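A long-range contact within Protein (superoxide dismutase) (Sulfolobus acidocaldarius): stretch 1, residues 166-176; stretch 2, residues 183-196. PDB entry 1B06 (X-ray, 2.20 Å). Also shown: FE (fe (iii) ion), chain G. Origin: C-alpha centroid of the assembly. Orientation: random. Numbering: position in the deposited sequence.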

# COMPACT_ATOMS: atom_id res chain seq x y z
N ILE A 166 -4.07 -9.63 -20.35
CA ILE A 166 -3.81 -10.54 -21.46
C ILE A 166 -3.13 -11.82 -20.99
O ILE A 166 -3.45 -12.92 -21.45
CB ILE A 166 -2.91 -9.87 -22.54
CG1 ILE A 166 -3.59 -8.63 -23.11
CG2 ILE A 166 -2.61 -10.86 -23.66
CD1 ILE A 166 -4.95 -8.90 -23.73
N LEU A 167 -2.18 -11.66 -20.06
CA LEU A 167 -1.41 -12.77 -19.50
C LEU A 167 -1.27 -12.55 -18.00
O LEU A 167 -1.11 -11.41 -17.55
CB LEU A 167 -0.03 -12.84 -20.16
CG LEU A 167 0.88 -14.03 -19.83
CD1 LEU A 167 0.29 -15.31 -20.39
CD2 LEU A 167 2.27 -13.79 -20.41
N ILE A 168 -1.31 -13.61 -17.21
CA ILE A 168 -1.20 -13.46 -15.77
C ILE A 168 -0.66 -14.67 -15.01
O ILE A 168 -0.96 -15.81 -15.36
CB ILE A 168 -2.58 -13.10 -15.18
CG1 ILE A 168 -2.46 -12.81 -13.68
CG2 ILE A 168 -3.55 -14.24 -15.43
CD1 ILE A 168 -3.62 -11.99 -13.13
N VAL A 169 0.12 -14.41 -13.98
CA VAL A 169 0.69 -15.46 -13.14
C VAL A 169 0.43 -15.14 -11.68
O VAL A 169 0.75 -14.05 -11.22
CB VAL A 169 2.22 -15.59 -13.25
CG1 VAL A 169 2.60 -17.04 -13.16
CG2 VAL A 169 2.72 -14.95 -14.51
N ASP A 170 -0.13 -16.10 -10.96
CA ASP A 170 -0.41 -15.94 -9.54
C ASP A 170 0.90 -16.17 -8.81
O ASP A 170 1.56 -17.19 -9.04
CB ASP A 170 -1.45 -16.97 -9.08
CG ASP A 170 -1.95 -16.71 -7.67
OD1 ASP A 170 -1.39 -15.86 -6.95
OD2 ASP A 170 -2.92 -17.39 -7.28
N GLU A 171 1.28 -15.25 -7.93
CA GLU A 171 2.52 -15.39 -7.19
C GLU A 171 2.34 -15.40 -5.68
O GLU A 171 3.29 -15.18 -4.93
CB GLU A 171 3.52 -14.30 -7.60
CG GLU A 171 4.24 -14.62 -8.91
CD GLU A 171 5.36 -13.64 -9.21
OE1 GLU A 171 6.46 -13.78 -8.64
OE2 GLU A 171 5.12 -12.71 -10.01
N PHE A 172 1.11 -15.65 -5.24
CA PHE A 172 0.84 -15.76 -3.81
C PHE A 172 1.51 -17.09 -3.49
O PHE A 172 1.51 -18.00 -4.32
CB PHE A 172 -0.66 -15.87 -3.56
CG PHE A 172 -1.32 -14.57 -3.19
CD1 PHE A 172 -1.37 -13.52 -4.11
CD2 PHE A 172 -1.90 -14.40 -1.94
CE1 PHE A 172 -1.99 -12.31 -3.78
CE2 PHE A 172 -2.52 -13.20 -1.59
CZ PHE A 172 -2.57 -12.15 -2.51
N GLU A 173 2.07 -17.23 -2.30
CA GLU A 173 2.75 -18.47 -1.94
C GLU A 173 1.88 -19.73 -2.06
O GLU A 173 2.40 -20.81 -2.35
CB GLU A 173 3.31 -18.36 -0.52
CG GLU A 173 4.46 -17.39 -0.43
CD GLU A 173 4.91 -17.15 0.99
OE1 GLU A 173 4.05 -17.02 1.88
OE2 GLU A 173 6.14 -17.08 1.21
N HIS A 174 0.57 -19.59 -1.85
CA HIS A 174 -0.33 -20.74 -1.95
C HIS A 174 -0.42 -21.31 -3.37
O HIS A 174 -0.91 -22.42 -3.58
CB HIS A 174 -1.73 -20.36 -1.46
CG HIS A 174 -2.47 -19.41 -2.36
ND1 HIS A 174 -2.94 -18.19 -1.92
CD2 HIS A 174 -2.85 -19.52 -3.65
CE1 HIS A 174 -3.58 -17.59 -2.90
NE2 HIS A 174 -3.55 -18.37 -3.96
N ALA A 175 0.08 -20.56 -4.34
CA ALA A 175 0.04 -21.00 -5.72
C ALA A 175 1.12 -22.03 -6.06
O ALA A 175 1.03 -22.68 -7.10
CB ALA A 175 0.15 -19.81 -6.64
N TYR A 176 2.12 -22.18 -5.21
CA TYR A 176 3.21 -23.10 -5.50
C TYR A 176 3.92 -23.73 -4.30
O TYR A 176 4.69 -24.67 -4.49
CB TYR A 176 4.28 -22.38 -6.32
CG TYR A 176 4.88 -21.19 -5.59
CD1 TYR A 176 5.88 -21.37 -4.64
CD2 TYR A 176 4.42 -19.89 -5.84
CE1 TYR A 176 6.41 -20.28 -3.93
CE2 TYR A 176 4.94 -18.80 -5.14
CZ TYR A 176 5.94 -19.00 -4.19
OH TYR A 176 6.44 -17.93 -3.49
N LYS A 183 10.85 -22.01 -3.57
CA LYS A 183 11.47 -21.90 -4.89
C LYS A 183 10.53 -21.30 -5.94
O LYS A 183 10.16 -21.95 -6.91
CB LYS A 183 11.94 -23.27 -5.36
CG LYS A 183 13.45 -23.37 -5.46
CD LYS A 183 14.05 -23.88 -4.17
CE LYS A 183 14.36 -25.36 -4.27
NZ LYS A 183 13.39 -26.06 -5.16
N ARG A 184 10.18 -20.03 -5.73
CA ARG A 184 9.29 -19.31 -6.62
C ARG A 184 9.79 -19.28 -8.07
O ARG A 184 9.00 -19.39 -9.01
CB ARG A 184 9.11 -17.90 -6.09
CG ARG A 184 7.89 -17.17 -6.61
CD ARG A 184 8.24 -15.72 -6.86
NE ARG A 184 7.49 -14.82 -6.01
CZ ARG A 184 7.88 -13.59 -5.69
NH1 ARG A 184 9.03 -13.11 -6.16
NH2 ARG A 184 7.12 -12.83 -4.93
N GLY A 185 11.10 -19.13 -8.24
CA GLY A 185 11.69 -19.08 -9.57
C GLY A 185 11.46 -20.36 -10.35
O GLY A 185 11.23 -20.32 -11.55
N ASP A 186 11.54 -21.50 -9.66
CA ASP A 186 11.32 -22.80 -10.28
C ASP A 186 9.87 -22.91 -10.75
O ASP A 186 9.60 -23.46 -11.82
CB ASP A 186 11.60 -23.92 -9.28
CG ASP A 186 13.07 -24.06 -8.96
OD1 ASP A 186 13.83 -23.09 -9.19
OD2 ASP A 186 13.47 -25.14 -8.48
N TYR A 187 8.95 -22.38 -9.95
CA TYR A 187 7.53 -22.41 -10.28
C TYR A 187 7.27 -21.58 -11.53
O TYR A 187 6.53 -22.00 -12.42
CB TYR A 187 6.71 -21.87 -9.09
CG TYR A 187 5.35 -21.30 -9.44
CD1 TYR A 187 4.33 -22.11 -9.93
CD2 TYR A 187 5.09 -19.94 -9.27
CE1 TYR A 187 3.06 -21.58 -10.23
CE2 TYR A 187 3.83 -19.40 -9.56
CZ TYR A 187 2.82 -20.22 -10.04
OH TYR A 187 1.58 -19.69 -10.34
N LEU A 188 7.88 -20.40 -11.60
CA LEU A 188 7.70 -19.53 -12.76
C LEU A 188 8.19 -20.18 -14.05
O LEU A 188 7.59 -20.01 -15.11
CB LEU A 188 8.41 -18.19 -12.54
CG LEU A 188 7.79 -17.30 -11.45
CD1 LEU A 188 8.77 -16.19 -11.06
CD2 LEU A 188 6.47 -16.73 -11.96
N ASN A 189 9.29 -20.93 -13.97
CA ASN A 189 9.82 -21.61 -15.14
C ASN A 189 8.87 -22.71 -15.58
O ASN A 189 8.69 -22.95 -16.77
CB ASN A 189 11.19 -22.20 -14.82
CG ASN A 189 12.31 -21.22 -15.06
OD1 ASN A 189 12.18 -20.30 -15.86
ND2 ASN A 189 13.42 -21.41 -14.35
N ALA A 190 8.25 -23.39 -14.62
CA ALA A 190 7.31 -24.46 -14.93
C ALA A 190 6.02 -23.91 -15.55
O ALA A 190 5.48 -24.49 -16.50
CB ALA A 190 6.97 -25.24 -13.68
N TRP A 191 5.54 -22.80 -15.00
CA TRP A 191 4.32 -22.15 -15.46
C TRP A 191 4.27 -21.89 -16.97
O TRP A 191 3.22 -22.01 -17.59
CB TRP A 191 4.10 -20.85 -14.68
CG TRP A 191 3.05 -19.94 -15.25
CD1 TRP A 191 1.69 -20.12 -15.21
CD2 TRP A 191 3.27 -18.74 -16.01
NE1 TRP A 191 1.06 -19.10 -15.89
CE2 TRP A 191 2.00 -18.24 -16.39
CE3 TRP A 191 4.41 -18.03 -16.39
CZ2 TRP A 191 1.85 -17.08 -17.14
CZ3 TRP A 191 4.26 -16.87 -17.15
CH2 TRP A 191 2.99 -16.40 -17.51
N TRP A 192 5.41 -21.54 -17.56
CA TRP A 192 5.47 -21.28 -19.00
C TRP A 192 4.97 -22.47 -19.83
O TRP A 192 4.51 -22.30 -20.96
CB TRP A 192 6.90 -20.92 -19.44
CG TRP A 192 7.36 -19.55 -19.01
CD1 TRP A 192 8.30 -19.26 -18.07
CD2 TRP A 192 6.90 -18.29 -19.52
NE1 TRP A 192 8.46 -17.90 -17.96
CE2 TRP A 192 7.61 -17.28 -18.84
CE3 TRP A 192 5.96 -17.91 -20.49
CZ2 TRP A 192 7.42 -15.91 -19.09
CZ3 TRP A 192 5.77 -16.55 -20.75
CH2 TRP A 192 6.49 -15.57 -20.05
N ASN A 193 5.07 -23.67 -19.26
CA ASN A 193 4.65 -24.88 -19.97
C ASN A 193 3.14 -25.10 -20.02
O ASN A 193 2.67 -25.97 -20.76
CB ASN A 193 5.30 -26.11 -19.33
CG ASN A 193 6.79 -26.14 -19.54
OD1 ASN A 193 7.27 -26.10 -20.67
ND2 ASN A 193 7.53 -26.19 -18.45
N VAL A 194 2.38 -24.35 -19.22
CA VAL A 194 0.93 -24.51 -19.21
C VAL A 194 0.18 -23.24 -19.61
O VAL A 194 -1.04 -23.17 -19.49
CB VAL A 194 0.41 -24.96 -17.83
CG1 VAL A 194 0.84 -26.39 -17.56
CG2 VAL A 194 0.93 -24.03 -16.73
N VAL A 195 0.91 -22.24 -20.10
CA VAL A 195 0.27 -21.00 -20.50
C VAL A 195 -0.64 -21.24 -21.70
O VAL A 195 -0.25 -21.89 -22.66
CB VAL A 195 1.32 -19.93 -20.89
CG1 VAL A 195 0.65 -18.76 -21.57
CG2 VAL A 195 2.05 -19.44 -19.64
N ASN A 196 -1.86 -20.72 -21.62
CA ASN A 196 -2.83 -20.89 -22.70
C ASN A 196 -2.78 -19.69 -23.64
O ASN A 196 -3.50 -18.70 -23.45
CB ASN A 196 -4.23 -21.06 -22.12
CG ASN A 196 -5.27 -21.38 -23.18
OD1 ASN A 196 -4.98 -21.37 -24.37
ND2 ASN A 196 -6.48 -21.67 -22.74
FE FE G . -4.08 -17.62 -5.84
O HOH W 1 -1.51 -18.07 -16.94
O HOH W 2 5.30 -14.98 -3.47
O HOH W 3 -3.82 -15.62 -5.37

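Two tyrosines carry the largest share of this contact, and a tryptophan one turn after Tyr-187 extends it. Tyr-187 and Trp-191, four residues apart on helix 184-191, both point their CA-to-CB bonds toward the other stretch and both take the t rotamer; the Trp-191 ring packs on Leu-167 and Val-169, while the Tyr-187 ring reaches from Asp-170 O to Ala-175 and Tyr-176.

Tyr-187 uses a ring face and its hydroxyl at once. Over one face of its ring sits Tyr-176 CB, 3.8 Å from the ring centroid, a CH-pi contact. The two tyrosine rings are near parallel but slid apart, with centroids 5.1 Å apart, so it is the methylene rather than ring overlap that packs. At the far end, Tyr-187 OH donates a hydrogen bond to Asp-170 O at 2.8 Å, tying the helix to the backbone of a residue whose OD2 binds the iron at 1.9 Å. Phenylalanine-like bulk and a polar tip thus serve one buried site.

Trp-191 meets Val-169, the strand residue aimed at the helix. Val-169 CG1 lies 3.4 Å from the centroid of the five-membered ring, over its face, and Val-169 CG2 is 3.3 Å from Trp-191 CH2: a compact branched side chain against a flat surface. Leu-167 fills the ring edge, its CG 3.9 Å from Trp-191 CH2, and its CD1 reaches Val-195 CG1 at 3.7 Å. The indole nitrogen is not stranded, since water 1 accepts from Trp-191 NE1 (3.0 Å) and donates to Ile-168 O (2.8 Å).

At the helix start, Tyr-176 spreads its ring face over Arg-184 CA. Glu-171 OE1 lies 3.0 Å from Arg-184 NE in a salt bridge, but above the guanidinium plane, so charge alone acts there. Water 2 links Glu-171 O, Tyr-176 OH and Arg-184 NH2.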